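Local atomic coordinates of cobalt-precorrin-5B C(1)-methyltransferase (Archaeoglobus fulgidus, PDB entry 1SR8), a protein that probably catalyses the methylation of C-1 in cobalt-precorrin-5B, using S-adenosyl-L-methionine, to form cobalt-precorrin-6A on the anaerobic route to adenosylcobalamin. Residues 28-33 against 37-42; 54-59 against 144-149; 165-170 against 179-184. All coordinates share one frame; numbering follows the deposited sequence.

Interaction 1: 28-33 against 37-42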
ATOM      1  N   GLY A  28      -7.836   4.155   8.083  1.00 27.57           N
ATOM      2  CA  GLY A  28      -6.954   4.024   6.936  1.00 26.89           C
ATOM      3  C   GLY A  28      -7.626   3.264   5.805  1.00 26.68           C
ATOM      4  O   GLY A  28      -7.124   3.222   4.683  1.00 26.07           O
ATOM      5  N   LEU A  29      -8.781   2.675   6.088  1.00 26.37           N
ATOM      6  CA  LEU A  29      -9.489   1.901   5.077  1.00 26.90           C
ATOM      7  C   LEU A  29     -10.494   2.693   4.228  1.00 26.95           C
ATOM      8  O   LEU A  29     -11.016   2.178   3.236  1.00 26.79           O
ATOM      9  CB  LEU A  29     -10.160   0.688   5.740  1.00 26.30           C
ATOM     10  CG  LEU A  29      -9.159  -0.358   6.265  1.00 25.83           C
ATOM     11  CD1 LEU A  29      -9.858  -1.303   7.219  1.00 25.57           C
ATOM     12  CD2 LEU A  29      -8.541  -1.126   5.110  1.00 22.26           C
ATOM     13  N   TYR A  30     -10.750   3.945   4.595  1.00 27.89           N
ATOM     14  CA  TYR A  30     -11.682   4.751   3.820  1.00 27.90           C
ATOM     15  C   TYR A  30     -11.187   6.143   3.468  1.00 28.02           C
ATOM     16  O   TYR A  30     -10.620   6.854   4.306  1.00 26.11           O
ATOM     17  CB  TYR A  30     -13.014   4.893   4.554  1.00 31.92           C
ATOM     18  CG  TYR A  30     -13.721   3.589   4.803  1.00 35.13           C
ATOM     19  CD1 TYR A  30     -13.373   2.788   5.886  1.00 36.08           C
ATOM     20  CD2 TYR A  30     -14.715   3.140   3.937  1.00 35.60           C
ATOM     21  CE1 TYR A  30     -13.994   1.571   6.102  1.00 37.44           C
ATOM     22  CE2 TYR A  30     -15.344   1.922   4.141  1.00 37.05           C
ATOM     23  CZ  TYR A  30     -14.976   1.140   5.224  1.00 38.31           C
ATOM     24  OH  TYR A  30     -15.560  -0.093   5.418  1.00 40.90           O
ATOM     25  N   ILE A  31     -11.408   6.508   2.206  1.00 28.11           N
ATOM     26  CA  ILE A  31     -11.082   7.827   1.685  1.00 28.65           C
ATOM     27  C   ILE A  31     -12.446   8.480   1.447  1.00 31.44           C
ATOM     28  O   ILE A  31     -13.200   8.085   0.556  1.00 31.39           O
ATOM     29  CB  ILE A  31     -10.342   7.780   0.331  1.00 26.04           C
ATOM     30  CG1 ILE A  31      -8.955   7.164   0.496  1.00 25.57           C
ATOM     31  CG2 ILE A  31     -10.216   9.187  -0.224  1.00 24.07           C
ATOM     32  CD1 ILE A  31      -8.157   7.125  -0.791  1.00 23.24           C
ATOM     33  N   LEU A  32     -12.767   9.465   2.266  1.00 33.20           N
ATOM     34  CA  LEU A  32     -14.034  10.162   2.152  1.00 35.09           C
ATOM     35  C   LEU A  32     -14.060  11.001   0.882  1.00 35.91           C
ATOM     36  O   LEU A  32     -13.073  11.648   0.537  1.00 34.04           O
ATOM     37  CB  LEU A  32     -14.220  11.041   3.388  1.00 35.41           C
ATOM     38  CG  LEU A  32     -15.331  12.080   3.461  1.00 38.48           C
ATOM     39  CD1 LEU A  32     -16.695  11.417   3.382  1.00 39.89           C
ATOM     40  CD2 LEU A  32     -15.180  12.834   4.767  1.00 39.02           C
ATOM     41  N   THR A  33     -15.183  10.960   0.169  1.00 37.90           N
ATOM     42  CA  THR A  33     -15.337  11.751  -1.046  1.00 39.46           C
ATOM     43  C   THR A  33     -16.502  12.725  -0.882  1.00 41.54           C
ATOM     44  O   THR A  33     -17.182  12.750   0.153  1.00 39.90           O
ATOM     45  CB  THR A  33     -15.611  10.884  -2.296  1.00 38.67           C
ATOM     46  OG1 THR A  33     -16.949  10.374  -2.249  1.00 40.72           O
ATOM     47  CG2 THR A  33     -14.632   9.729  -2.363  1.00 39.28           C
ATOM     48  N   TYR A  37     -17.773   7.207   0.051  1.00 38.59           N
ATOM     49  CA  TYR A  37     -16.442   6.760   0.465  1.00 38.56           C
ATOM     50  C   TYR A  37     -15.771   5.912  -0.615  1.00 37.46           C
ATOM     51  O   TYR A  37     -16.441   5.308  -1.452  1.00 38.92           O
ATOM     52  CB  TYR A  37     -16.537   5.899   1.735  1.00 39.84           C
ATOM     53  CG  TYR A  37     -17.020   6.618   2.980  1.00 42.61           C
ATOM     54  CD1 TYR A  37     -16.138   7.359   3.773  1.00 43.00           C
ATOM     55  CD2 TYR A  37     -18.367   6.569   3.362  1.00 44.26           C
ATOM     56  CE1 TYR A  37     -16.583   8.040   4.922  1.00 44.53           C
ATOM     57  CE2 TYR A  37     -18.826   7.248   4.511  1.00 46.14           C
ATOM     58  CZ  TYR A  37     -17.930   7.981   5.283  1.00 45.51           C
ATOM     59  OH  TYR A  37     -18.377   8.657   6.401  1.00 45.29           O
ATOM     60  N   LEU A  38     -14.440   5.895  -0.606  1.00 35.19           N
ATOM     61  CA  LEU A  38     -13.669   5.051  -1.515  1.00 32.23           C
ATOM     62  C   LEU A  38     -12.980   4.100  -0.541  1.00 31.55           C
ATOM     63  O   LEU A  38     -12.524   4.519   0.527  1.00 30.66           O
ATOM     64  CB  LEU A  38     -12.625   5.845  -2.306  1.00 32.81           C
ATOM     65  CG  LEU A  38     -13.064   6.435  -3.650  1.00 34.38           C
ATOM     66  CD1 LEU A  38     -11.943   7.277  -4.242  1.00 35.71           C
ATOM     67  CD2 LEU A  38     -13.428   5.316  -4.599  1.00 33.78           C
ATOM     68  N   ARG A  39     -12.932   2.820  -0.891  1.00 31.07           N
ATOM     69  CA  ARG A  39     -12.326   1.812  -0.027  1.00 30.48           C
ATOM     70  C   ARG A  39     -10.860   1.512  -0.371  1.00 27.43           C
ATOM     71  O   ARG A  39     -10.525   1.230  -1.520  1.00 25.92           O
ATOM     72  CB  ARG A  39     -13.157   0.511  -0.093  1.00 33.08           C
ATOM     73  CG  ARG A  39     -14.618   0.653   0.369  1.00 38.36           C
ATOM     74  CD  ARG A  39     -15.553  -0.365  -0.311  1.00 43.00           C
ATOM     75  NE  ARG A  39     -15.887  -1.528   0.523  1.00 49.50           N
ATOM     76  CZ  ARG A  39     -16.786  -1.540   1.515  1.00 52.30           C
ATOM     77  NH1 ARG A  39     -17.470  -0.442   1.827  1.00 53.75           N
ATOM     78  NH2 ARG A  39     -17.009  -2.660   2.201  1.00 51.84           N
ATOM     79  N   ARG A  40      -9.989   1.599   0.629  1.00 25.60           N
ATOM     80  CA  ARG A  40      -8.581   1.270   0.436  1.00 25.29           C
ATOM     81  C   ARG A  40      -8.470  -0.245   0.611  1.00 25.95           C
ATOM     82  O   ARG A  40      -9.320  -0.867   1.256  1.00 25.66           O
ATOM     83  CB  ARG A  40      -7.701   1.935   1.501  1.00 23.53           C
ATOM     84  CG  ARG A  40      -7.487   3.420   1.326  1.00 23.57           C
ATOM     85  CD  ARG A  40      -6.038   3.760   1.621  1.00 21.87           C
ATOM     86  NE  ARG A  40      -5.742   5.176   1.446  1.00 21.94           N
ATOM     87  CZ  ARG A  40      -6.039   6.118   2.337  1.00 21.95           C
ATOM     88  NH1 ARG A  40      -6.644   5.792   3.470  1.00 21.63           N
ATOM     89  NH2 ARG A  40      -5.723   7.386   2.097  1.00 18.90           N
ATOM     90  N   GLY A  41      -7.424  -0.840   0.048  1.00 24.81           N
ATOM     91  CA  GLY A  41      -7.231  -2.271   0.199  1.00 22.44           C
ATOM     92  C   GLY A  41      -6.046  -2.515   1.108  1.00 21.53           C
ATOM     93  O   GLY A  41      -5.536  -1.580   1.728  1.00 19.71           O
ATOM     94  N   ILE A  42      -5.621  -3.770   1.214  1.00 20.93           N
ATOM     95  CA  ILE A  42      -4.458  -4.117   2.023  1.00 20.39           C
ATOM     96  C   ILE A  42      -3.425  -4.682   1.062  1.00 20.68           C
ATOM     97  O   ILE A  42      -3.772  -5.371   0.101  1.00 21.31           O
ATOM     98  CB  ILE A  42      -4.770  -5.182   3.106  1.00 20.51           C
ATOM     99  CG1 ILE A  42      -5.442  -6.406   2.469  1.00 21.35           C
ATOM    100  CG2 ILE A  42      -5.618  -4.558   4.211  1.00 21.94           C
ATOM    101  CD1 ILE A  42      -5.559  -7.607   3.398  1.00 20.84           C
TER
HETATM  102  O   HOH W   1     -11.494  -0.657   2.405  1.00 38.54           O
HETATM  103  O   HOH W   2      -8.606   6.442   5.836  1.00 23.30           O
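I31 and L38 form the hydrogen-bonded pair of an antiparallel beta hairpin. I31 N donates to L38 O at 2.8 Å. L38 N returns a bond to I31 O, also 2.8 Å. Closer to G28, R40 N reaches L29 O at 2.9 Å. Water 1 joins L29 O to R40 O.

R40 supplies the polar side-chain contact. Its NH1 donates to G28 O at 2.9 Å, and this oxygen lies near the guanidinium plane. NH1 stands above the carbonyl plane of G28, 49° out of it. The bend at chi2 (-138°) lets the chain pass alongside G28 O before the head group turns to it. I31 CG1 sits over the centre of one guanidinium face, 3.6 Å from R40 CZ. Salt bridges to E191 and D4 use NE and NH2. A leucine in place of R40 would probably leave G28 O without this donor and both carboxylates without their mate.

The aromatic contacts lie on the face shared by Y30, L32, Y37 and R39. The edge of Y30 points at the face of Y37 in an offset edge-to-face pair, planes 79° apart. L32 CD1 packs 3.7 Å from Y37 CE1.

K24 of helix 21-26 makes cation-pi contacts with both tyrosines. Helix 195-204 packs on I31, T33 and L38. Strand 36-42 is the middle strand of a three-stranded sheet, between 30-33 and 189-190.

Interaction 2: 54-59 against 144-149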
ATOM      1  N   ALA A  54      -2.428 -14.866  12.206  1.00 23.55           N
ATOM      2  CA  ALA A  54      -3.560 -15.775  12.387  1.00 23.57           C
ATOM      3  C   ALA A  54      -3.109 -17.220  12.620  1.00 24.28           C
ATOM      4  O   ALA A  54      -3.710 -17.948  13.405  1.00 25.26           O
ATOM      5  CB  ALA A  54      -4.486 -15.702  11.179  1.00 23.69           C
ATOM      6  N   ALA A  55      -2.053 -17.640  11.939  1.00 23.47           N
ATOM      7  CA  ALA A  55      -1.557 -18.993  12.111  1.00 24.30           C
ATOM      8  C   ALA A  55      -1.088 -19.233  13.551  1.00 26.00           C
ATOM      9  O   ALA A  55      -1.381 -20.280  14.138  1.00 26.26           O
ATOM     10  CB  ALA A  55      -0.420 -19.258  11.126  1.00 24.25           C
ATOM     11  N   ILE A  56      -0.364 -18.266  14.118  1.00 26.18           N
ATOM     12  CA  ILE A  56       0.145 -18.368  15.493  1.00 26.93           C
ATOM     13  C   ILE A  56      -0.991 -18.312  16.514  1.00 27.89           C
ATOM     14  O   ILE A  56      -1.049 -19.107  17.443  1.00 29.54           O
ATOM     15  CB  ILE A  56       1.145 -17.218  15.822  1.00 26.08           C
ATOM     16  CG1 ILE A  56       2.435 -17.388  15.010  1.00 25.06           C
ATOM     17  CG2 ILE A  56       1.452 -17.197  17.318  1.00 25.06           C
ATOM     18  CD1 ILE A  56       3.443 -16.285  15.232  1.00 22.38           C
ATOM     19  N   ALA A  57      -1.884 -17.352  16.337  1.00 27.67           N
ATOM     20  CA  ALA A  57      -3.016 -17.184  17.220  1.00 27.74           C
ATOM     21  C   ALA A  57      -3.952 -18.397  17.202  1.00 30.34           C
ATOM     22  O   ALA A  57      -4.489 -18.785  18.241  1.00 31.70           O
ATOM     23  CB  ALA A  57      -3.780 -15.939  16.817  1.00 27.59           C
ATOM     24  N   SER A  58      -4.144 -18.996  16.029  1.00 31.29           N
ATOM     25  CA  SER A  58      -5.046 -20.144  15.886  1.00 32.81           C
ATOM     26  C   SER A  58      -4.596 -21.384  16.643  1.00 34.99           C
ATOM     27  O   SER A  58      -5.357 -22.339  16.797  1.00 35.53           O
ATOM     28  CB  SER A  58      -5.238 -20.496  14.410  1.00 30.14           C
ATOM     29  OG  SER A  58      -4.078 -21.097  13.878  1.00 29.22           O
ATOM     30  N   LEU A  59      -3.357 -21.382  17.110  1.00 36.92           N
ATOM     31  CA  LEU A  59      -2.858 -22.520  17.861  1.00 39.77           C
ATOM     32  C   LEU A  59      -3.571 -22.639  19.199  1.00 42.49           C
ATOM     33  O   LEU A  59      -3.907 -23.737  19.634  1.00 43.64           O
ATOM     34  CB  LEU A  59      -1.367 -22.377  18.111  1.00 37.76           C
ATOM     35  CG  LEU A  59      -0.484 -22.698  16.922  1.00 36.58           C
ATOM     36  CD1 LEU A  59       0.970 -22.586  17.341  1.00 35.36           C
ATOM     37  CD2 LEU A  59      -0.806 -24.095  16.432  1.00 35.95           C
ATOM     38  N   ILE A 144       6.835 -10.866  15.851  1.00 18.30           N
ATOM     39  CA  ILE A 144       7.341 -10.661  17.206  1.00 21.11           C
ATOM     40  C   ILE A 144       6.178 -10.453  18.168  1.00 21.96           C
ATOM     41  O   ILE A 144       6.112 -11.106  19.208  1.00 21.43           O
ATOM     42  CB  ILE A 144       8.254  -9.417  17.301  1.00 21.86           C
ATOM     43  CG1 ILE A 144       9.531  -9.621  16.487  1.00 22.40           C
ATOM     44  CG2 ILE A 144       8.599  -9.143  18.753  1.00 22.28           C
ATOM     45  CD1 ILE A 144      10.351  -8.349  16.346  1.00 22.88           C
ATOM     46  N   LYS A 145       5.268  -9.541  17.823  1.00 23.27           N
ATOM     47  CA  LYS A 145       4.115  -9.270  18.676  1.00 24.35           C
ATOM     48  C   LYS A 145       3.314 -10.557  18.929  1.00 24.19           C
ATOM     49  O   LYS A 145       2.998 -10.891  20.078  1.00 22.72           O
ATOM     50  CB  LYS A 145       3.185  -8.217  18.046  1.00 27.63           C
ATOM     51  CG  LYS A 145       1.966  -7.874  18.944  1.00 32.83           C
ATOM     52  CD  LYS A 145       0.728  -7.361  18.174  1.00 39.02           C
ATOM     53  CE  LYS A 145       0.761  -5.845  17.870  1.00 42.06           C
ATOM     54  NZ  LYS A 145      -0.463  -5.357  17.132  1.00 40.94           N
ATOM     55  N   ALA A 146       2.987 -11.274  17.856  1.00 23.13           N
ATOM     56  CA  ALA A 146       2.225 -12.507  17.980  1.00 22.94           C
ATOM     57  C   ALA A 146       2.980 -13.568  18.780  1.00 23.36           C
ATOM     58  O   ALA A 146       2.394 -14.222  19.643  1.00 23.39           O
ATOM     59  CB  ALA A 146       1.856 -13.045  16.599  1.00 22.10           C
ATOM     60  N   SER A 147       4.271 -13.740  18.505  1.00 22.89           N
ATOM     61  CA  SER A 147       5.061 -14.737  19.232  1.00 22.83           C
ATOM     62  C   SER A 147       4.962 -14.510  20.735  1.00 23.61           C
ATOM     63  O   SER A 147       4.860 -15.461  21.506  1.00 22.09           O
ATOM     64  CB  SER A 147       6.534 -14.693  18.802  1.00 21.96           C
ATOM     65  OG  SER A 147       6.691 -15.160  17.475  1.00 19.07           O
ATOM     66  N   ARG A 148       4.982 -13.245  21.144  1.00 24.03           N
ATOM     67  CA  ARG A 148       4.896 -12.890  22.556  1.00 26.29           C
ATOM     68  C   ARG A 148       3.482 -13.015  23.123  1.00 28.02           C
ATOM     69  O   ARG A 148       3.288 -13.572  24.197  1.00 29.07           O
ATOM     70  CB  ARG A 148       5.405 -11.463  22.766  1.00 25.02           C
ATOM     71  CG  ARG A 148       6.900 -11.334  22.648  1.00 25.47           C
ATOM     72  CD  ARG A 148       7.316  -9.891  22.577  1.00 27.36           C
ATOM     73  NE  ARG A 148       8.763  -9.748  22.656  1.00 29.18           N
ATOM     74  CZ  ARG A 148       9.415  -8.632  22.347  1.00 32.50           C
ATOM     75  NH1 ARG A 148       8.738  -7.567  21.937  1.00 33.03           N
ATOM     76  NH2 ARG A 148      10.738  -8.578  22.449  1.00 31.94           N
ATOM     77  N   GLU A 149       2.493 -12.500  22.405  1.00 29.41           N
ATOM     78  CA  GLU A 149       1.118 -12.569  22.880  1.00 31.84           C
ATOM     79  C   GLU A 149       0.625 -13.990  23.077  1.00 32.09           C
ATOM     80  O   GLU A 149      -0.077 -14.282  24.042  1.00 32.24           O
ATOM     81  CB  GLU A 149       0.184 -11.870  21.898  1.00 34.55           C
ATOM     82  CG  GLU A 149      -1.246 -11.770  22.386  1.00 38.27           C
ATOM     83  CD  GLU A 149      -2.102 -10.905  21.483  1.00 41.04           C
ATOM     84  OE1 GLU A 149      -1.600  -9.859  21.015  1.00 42.17           O
ATOM     85  OE2 GLU A 149      -3.277 -11.264  21.249  1.00 42.75           O
TER
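I56 and A146 make the close part of this helix-to-helix contact. The methyl CD1 of I56 reaches A146 CB at 3.9 Å. The isoleucine chain is extended: CG1 lies anti to the carbonyl carbon (chi1 -68°), and CD1 continues outward with chi2 at 178°. This carries the end of the side chain straight across to the other helix. The second branch also takes part. I56 CG2 lies 3.9 Å from A146 O, so the isoleucine meets both the methyl and the backbone of A146. The small alanine lets the backbones come near, with I56 CA and A146 CA 6.7 Å apart. No hydrogen bond crosses between 54-59 and 144-149. The contact is apolar and small, with 115 Å² buried in all.

S147 marks the looser side. Its OG is 4.1 Å from I56 CD1, a van der Waals neighbour and no more. The hydroxyl is instead hydrogen-bonded to F143 O, one turn back in its own helix. S147 is partly exposed, whereas I56 and A146 are buried. Further round helix 133-149, I144, K145, R148 and E149 are exposed and do not touch 54-59.

F150 and F152, in the loop after helix 133-149, add to the apolar surroundings of I56. The other sides of 54-59 are turned to a sheet: A54 and S58 touch strands 63-68 and 76-83, and A55 touches strand 105-111. Helix 44-57 thus lies between that mixed sheet and the end of helix 133-149. This is ordinary helix packing in a layered alpha/beta fold, with one isoleucine set against an alanine where the two segments meet.

Interaction 3: 165-170 against 179-184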
ATOM      1  N   GLU A 165       1.622 -18.577 -10.953  1.00 39.69           N
ATOM      2  CA  GLU A 165       0.772 -18.301 -12.099  1.00 40.39           C
ATOM      3  C   GLU A 165       0.490 -16.811 -12.194  1.00 40.23           C
ATOM      4  O   GLU A 165       0.883 -16.163 -13.164  1.00 40.56           O
ATOM      5  CB  GLU A 165      -0.548 -19.066 -11.992  1.00 41.81           C
ATOM      6  CG  GLU A 165      -0.455 -20.490 -12.485  1.00 45.92           C
ATOM      7  CD  GLU A 165       0.277 -20.595 -13.818  1.00 49.08           C
ATOM      8  OE1 GLU A 165      -0.133 -19.918 -14.789  1.00 50.29           O
ATOM      9  OE2 GLU A 165       1.269 -21.358 -13.895  1.00 51.87           O
ATOM     10  N   VAL A 166      -0.192 -16.272 -11.186  1.00 39.30           N
ATOM     11  CA  VAL A 166      -0.522 -14.849 -11.158  1.00 38.75           C
ATOM     12  C   VAL A 166       0.688 -14.024 -11.566  1.00 39.68           C
ATOM     13  O   VAL A 166       0.550 -12.976 -12.191  1.00 40.69           O
ATOM     14  CB  VAL A 166      -0.979 -14.403  -9.750  1.00 36.12           C
ATOM     15  CG1 VAL A 166      -1.180 -12.902  -9.717  1.00 33.90           C
ATOM     16  CG2 VAL A 166      -2.263 -15.106  -9.382  1.00 34.46           C
ATOM     17  N   ALA A 167       1.872 -14.514 -11.216  1.00 41.56           N
ATOM     18  CA  ALA A 167       3.122 -13.835 -11.535  1.00 44.89           C
ATOM     19  C   ALA A 167       3.354 -13.743 -13.040  1.00 47.71           C
ATOM     20  O   ALA A 167       3.847 -12.733 -13.546  1.00 48.80           O
ATOM     21  CB  ALA A 167       4.288 -14.565 -10.872  1.00 44.14           C
ATOM     22  N   LYS A 168       3.000 -14.802 -13.757  1.00 50.87           N
ATOM     23  CA  LYS A 168       3.184 -14.832 -15.204  1.00 53.41           C
ATOM     24  C   LYS A 168       2.501 -13.654 -15.902  1.00 54.65           C
ATOM     25  O   LYS A 168       2.880 -13.276 -17.005  1.00 55.85           O
ATOM     26  CB  LYS A 168       2.654 -16.156 -15.776  1.00 53.33           C
ATOM     27  CG  LYS A 168       3.427 -17.406 -15.339  1.00 54.13           C
ATOM     28  CD  LYS A 168       2.853 -18.649 -16.014  1.00 56.66           C
ATOM     29  CE  LYS A 168       3.715 -19.901 -15.803  1.00 58.33           C
ATOM     30  NZ  LYS A 168       3.599 -20.531 -14.450  1.00 60.25           N
ATOM     31  N   LYS A 169       1.502 -13.067 -15.256  1.00 56.40           N
ATOM     32  CA  LYS A 169       0.778 -11.947 -15.851  1.00 58.81           C
ATOM     33  C   LYS A 169       1.042 -10.649 -15.105  1.00 59.26           C
ATOM     34  O   LYS A 169       0.297  -9.679 -15.238  1.00 59.82           O
ATOM     35  CB  LYS A 169      -0.731 -12.244 -15.867  1.00 60.41           C
ATOM     36  CG  LYS A 169      -1.344 -12.462 -14.486  1.00 62.54           C
ATOM     37  CD  LYS A 169      -2.621 -13.300 -14.555  1.00 64.26           C
ATOM     38  CE  LYS A 169      -3.769 -12.561 -15.226  1.00 66.04           C
ATOM     39  NZ  LYS A 169      -4.241 -11.392 -14.426  1.00 66.12           N
ATOM     40  N   THR A 170       2.113 -10.632 -14.325  1.00 59.75           N
ATOM     41  CA  THR A 170       2.456  -9.447 -13.558  1.00 60.81           C
ATOM     42  C   THR A 170       3.700  -8.792 -14.154  1.00 60.74           C
ATOM     43  O   THR A 170       4.106  -7.702 -13.742  1.00 60.15           O
ATOM     44  CB  THR A 170       2.711  -9.811 -12.081  1.00 61.43           C
ATOM     45  OG1 THR A 170       2.659  -8.626 -11.282  1.00 63.63           O
ATOM     46  CG2 THR A 170       4.076 -10.456 -11.919  1.00 61.58           C
ATOM     47  N   GLY A 179       9.335 -17.176 -10.493  1.00 37.17           N
ATOM     48  CA  GLY A 179       8.744 -18.222  -9.683  1.00 34.33           C
ATOM     49  C   GLY A 179       7.642 -17.781  -8.735  1.00 32.64           C
ATOM     50  O   GLY A 179       7.169 -18.583  -7.930  1.00 34.55           O
ATOM     51  N   GLY A 180       7.226 -16.521  -8.813  1.00 29.29           N
ATOM     52  CA  GLY A 180       6.174 -16.057  -7.928  1.00 26.82           C
ATOM     53  C   GLY A 180       6.054 -14.547  -7.844  1.00 25.94           C
ATOM     54  O   GLY A 180       6.806 -13.815  -8.486  1.00 24.60           O
ATOM     55  N   ILE A 181       5.100 -14.079  -7.049  1.00 23.08           N
ATOM     56  CA  ILE A 181       4.878 -12.647  -6.889  1.00 22.05           C
ATOM     57  C   ILE A 181       5.787 -12.036  -5.827  1.00 22.22           C
ATOM     58  O   ILE A 181       6.492 -12.741  -5.101  1.00 20.26           O
ATOM     59  CB  ILE A 181       3.423 -12.351  -6.474  1.00 21.05           C
ATOM     60  CG1 ILE A 181       3.115 -13.024  -5.132  1.00 20.47           C
ATOM     61  CG2 ILE A 181       2.471 -12.872  -7.522  1.00 21.05           C
ATOM     62  CD1 ILE A 181       1.804 -12.584  -4.510  1.00 18.69           C
ATOM     63  N   SER A 182       5.754 -10.709  -5.750  1.00 21.78           N
ATOM     64  CA  SER A 182       6.522  -9.960  -4.762  1.00 20.33           C
ATOM     65  C   SER A 182       5.601  -9.670  -3.571  1.00 18.89           C
ATOM     66  O   SER A 182       4.380  -9.630  -3.704  1.00 18.56           O
ATOM     67  CB  SER A 182       6.990  -8.626  -5.348  1.00 18.70           C
ATOM     68  OG  SER A 182       7.653  -8.789  -6.588  1.00 22.83           O
ATOM     69  N   ILE A 183       6.188  -9.496  -2.400  1.00 18.53           N
ATOM     70  CA  ILE A 183       5.424  -9.155  -1.216  1.00 18.35           C
ATOM     71  C   ILE A 183       5.929  -7.756  -0.891  1.00 19.04           C
ATOM     72  O   ILE A 183       7.104  -7.562  -0.584  1.00 20.00           O
ATOM     73  CB  ILE A 183       5.705 -10.126  -0.067  1.00 16.99           C
ATOM     74  CG1 ILE A 183       5.224 -11.523  -0.470  1.00 17.48           C
ATOM     75  CG2 ILE A 183       5.012  -9.655   1.200  1.00 16.57           C
ATOM     76  CD1 ILE A 183       5.400 -12.573   0.593  1.00 19.51           C
ATOM     77  N   LEU A 184       5.042  -6.774  -0.981  1.00 19.40           N
ATOM     78  CA  LEU A 184       5.431  -5.397  -0.752  1.00 19.50           C
ATOM     79  C   LEU A 184       4.339  -4.528  -0.142  1.00 18.48           C
ATOM     80  O   LEU A 184       3.257  -5.005   0.193  1.00 16.71           O
ATOM     81  CB  LEU A 184       5.893  -4.807  -2.083  1.00 21.43           C
ATOM     82  CG  LEU A 184       4.929  -5.010  -3.249  1.00 22.89           C
ATOM     83  CD1 LEU A 184       3.862  -3.923  -3.213  1.00 24.28           C
ATOM     84  CD2 LEU A 184       5.684  -4.959  -4.569  1.00 21.62           C
TER
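A167 sets its methyl against the backbone of G180. A167 CB is 3.5 Å from G180 C and equally 3.5 Å from G180 O. G180 has a nearly fully extended backbone with positive phi (164°). At these angles a CB would collide with the carbonyl oxygen of G179, so glycine suits the position. No hydrogen bond crosses here, so the fit is one of shape.

I181 adds the second apolar contact through one branch. Its chi1 of 61° places CG1 between the backbone N and the carbonyl carbon, and leaves CG2 beside the backbone N. CG2 is the branch that meets the helix, 4.2 Å from A167 CB. V166 CG1 is 4.3 Å from the same methyl, I181 CG2, a looser touch. V166 also packs on I104, and I181 on F106 of strand 105-111.

On the helix, E165 and K168 are exposed and pair with each other. K168 bends at its end (chi4 77°), and NZ comes to E165 OE2 from above the carboxylate plane. The modelled distance is unusually short, so its exact value is doubtful.

I181 bonds through its backbone to G121 and G123 of the parallel neighbour strand 121-125. The contact thus packs the end of helix 163-168 against the short, weakly bonded strand 180-181 at the edge of a small mixed sheet, in a helix-loop-strand connection.

The three contacts follow one another along the chain, and none touches another. Interaction 1 closes before interaction 2 opens, and interaction 2 before interaction 3. Their centres are about 28 Å (1 and 2), 25 Å (1 and 3) and 27 Å (2 and 3) apart. Interaction 1 and interaction 3 lie on opposite sides of the chain's centre. Strand 36-42 of interaction 1 leads directly into helix 44-57 of interaction 2. Strand 105-111 is a common neighbour: it touches A55 and L59 near interaction 2 and I181 and I183 near interaction 3. Helix 133-149 also meets I183. The contacts thus lie in separate parts of one CbiD chain: a hairpin, a helix pair and a helix-strand junction.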